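Local coordinates for major capsid protein (PDB 1NO7) that is the main building block of the herpes simplex virus capsid shell, here as its large upper domain, at residues 319-324 with 449-454. Residues are numbered along the deposited sequence; the frame is centred on the assembly and turned at random.
Sequences CNVATA and HNMAER
Met451 and Cys319 join two irregular loops in a loop-to-loop contact, one backbone hydrogen bond backed by a small apolar patch around the Met451 thioether, in the upper domain of the capsid protein. Residues 319-324 turn back on themselves after strand 314-316, while 449-454 run toward strand 457-462. Met451 N donates to Cys319 O over 3.2 Å, nearly straight at 172° at the hydrogen. From there the Met451 side chain runs alongside the turn, CG and SD against Asn320 O. Its SD lies 3.3 Å from Asn320 O, and the bend at chi3 (74°) carries CE to 3.4 Å from Val321 CG1; the two side chains cross at about a right angle. Ala324 CB closes on the same sulfur, 4.0 Å from Met451 SD. Next to this patch Cys319 SG, anti to its backbone N, sits 3.7 Å from Glu453 OE2. That oxygen is salt-bridged to Arg328, whereas Glu453 OE1 accepts from the backbone N of Asp325, immediately after the turn, so one buried carboxylate ties 449-454 to the chain leaving 319-324. Asn320 ND2 reaches Thr323 OG1 in a weak hydrogen bond within the turn. Leu334 of strand 332-334 packs against Cys319 and Glu453, Tyr386 of helix 382-389 touches Met451, and Asn450 meets helix 188-193 while its OD1 accepts from Asn336.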
loop_
_atom_site.group_PDB
_atom_site.type_symbol
_atom_site.label_atom_id
_atom_site.label_comp_id
_atom_site.label_asym_id
_atom_site.label_seq_id
_atom_site.Cartn_x
_atom_site.Cartn_y
_atom_site.Cartn_z
ATOM N N CYS A 319 15.497 2.547 -16.201
ATOM C CA CYS A 319 16.469 3.279 -15.392
ATOM C C CYS A 319 17.717 2.444 -15.058
ATOM O O CYS A 319 17.603 1.360 -14.472
ATOM C CB CYS A 319 15.788 3.729 -14.098
ATOM S SG CYS A 319 16.575 5.104 -13.244
ATOM N N ASN A 320 18.897 2.960 -15.422
ATOM C CA ASN A 320 20.179 2.289 -15.172
ATOM C C ASN A 320 20.809 2.793 -13.903
ATOM O O ASN A 320 20.145 3.018 -12.902
ATOM C CB ASN A 320 21.177 2.572 -16.284
ATOM C CG ASN A 320 20.662 2.190 -17.623
ATOM O OD1 ASN A 320 20.279 1.042 -17.848
ATOM N ND2 ASN A 320 20.640 3.149 -18.543
ATOM N N VAL A 321 22.121 2.960 -13.969
ATOM C CA VAL A 321 22.903 3.471 -12.852
ATOM C C VAL A 321 23.443 4.792 -13.351
ATOM O O VAL A 321 23.956 5.613 -12.588
ATOM C CB VAL A 321 24.080 2.552 -12.512
ATOM C CG1 VAL A 321 23.659 1.529 -11.463
ATOM C CG2 VAL A 321 24.558 1.851 -13.782
ATOM N N ALA A 322 23.316 4.975 -14.659
ATOM C CA ALA A 322 23.756 6.196 -15.305
ATOM C C ALA A 322 22.561 7.133 -15.323
ATOM O O ALA A 322 22.694 8.336 -15.075
ATOM C CB ALA A 322 24.202 5.897 -16.718
ATOM N N THR A 323 21.398 6.547 -15.607
ATOM C CA THR A 323 20.124 7.254 -15.694
ATOM C C THR A 323 19.591 7.692 -14.336
ATOM O O THR A 323 19.075 8.799 -14.177
ATOM C CB THR A 323 19.056 6.354 -16.339
ATOM O OG1 THR A 323 19.500 5.939 -17.634
ATOM C CG2 THR A 323 17.733 7.095 -16.462
ATOM N N ALA A 324 19.719 6.800 -13.363
ATOM C CA ALA A 324 19.230 7.033 -12.001
ATOM C C ALA A 324 19.685 8.321 -11.319
ATOM O O ALA A 324 20.893 8.573 -11.179
ATOM C CB ALA A 324 19.593 5.832 -11.103
ATOM N N HIS A 449 21.834 -2.665 -13.067
ATOM C CA HIS A 449 21.203 -2.675 -14.384
ATOM C C HIS A 449 19.752 -2.202 -14.426
ATOM O O HIS A 449 19.357 -1.449 -15.323
ATOM C CB HIS A 449 21.282 -4.076 -14.997
ATOM C CG HIS A 449 22.670 -4.497 -15.367
ATOM N ND1 HIS A 449 23.500 -3.720 -16.148
ATOM C CD2 HIS A 449 23.368 -5.620 -15.080
ATOM C CE1 HIS A 449 24.648 -4.347 -16.326
ATOM N NE2 HIS A 449 24.594 -5.503 -15.690
ATOM N N ASN A 450 18.959 -2.642 -13.457
ATOM C CA ASN A 450 17.548 -2.284 -13.420
ATOM C C ASN A 450 17.153 -1.751 -12.048
ATOM O O ASN A 450 16.851 -2.523 -11.127
ATOM C CB ASN A 450 16.713 -3.515 -13.754
ATOM C CG ASN A 450 15.325 -3.165 -14.191
ATOM O OD1 ASN A 450 14.678 -2.302 -13.598
ATOM N ND2 ASN A 450 14.847 -3.837 -15.232
ATOM N N MET A 451 17.143 -0.430 -11.909
ATOM C CA MET A 451 16.793 0.170 -10.624
ATOM C C MET A 451 15.761 1.306 -10.637
ATOM O O MET A 451 15.484 1.919 -11.677
ATOM C CB MET A 451 18.074 0.640 -9.893
ATOM C CG MET A 451 19.191 1.254 -10.767
ATOM S SD MET A 451 20.512 2.113 -9.800
ATOM C CE MET A 451 21.446 0.684 -9.080
ATOM N N ALA A 452 15.197 1.556 -9.456
ATOM C CA ALA A 452 14.206 2.606 -9.240
ATOM C C ALA A 452 14.890 3.690 -8.402
ATOM O O ALA A 452 15.530 3.379 -7.394
ATOM C CB ALA A 452 13.002 2.042 -8.493
ATOM N N GLU A 453 14.750 4.954 -8.798
ATOM C CA GLU A 453 15.402 6.043 -8.077
ATOM C C GLU A 453 14.642 6.671 -6.897
ATOM O O GLU A 453 15.067 6.563 -5.734
ATOM C CB GLU A 453 15.791 7.141 -9.072
ATOM C CG GLU A 453 14.629 7.664 -9.903
ATOM C CD GLU A 453 15.086 8.394 -11.155
ATOM O OE1 GLU A 453 15.939 9.301 -11.041
ATOM O OE2 GLU A 453 14.588 8.065 -12.255
ATOM N N ARG A 454 13.513 7.311 -7.199
ATOM C CA ARG A 454 12.709 8.019 -6.202
ATOM C C ARG A 454 11.282 7.516 -5.962
ATOM O O ARG A 454 10.595 7.049 -6.884
ATOM C CB ARG A 454 12.659 9.503 -6.605
ATOM C CG ARG A 454 11.518 10.320 -6.012
ATOM C CD ARG A 454 11.228 11.579 -6.845
ATOM N NE ARG A 454 10.811 11.253 -8.211
ATOM C CZ ARG A 454 10.214 12.105 -9.043
ATOM N NH1 ARG A 454 9.946 13.359 -8.667
ATOM N NH2 ARG A 454 9.875 11.698 -10.260
#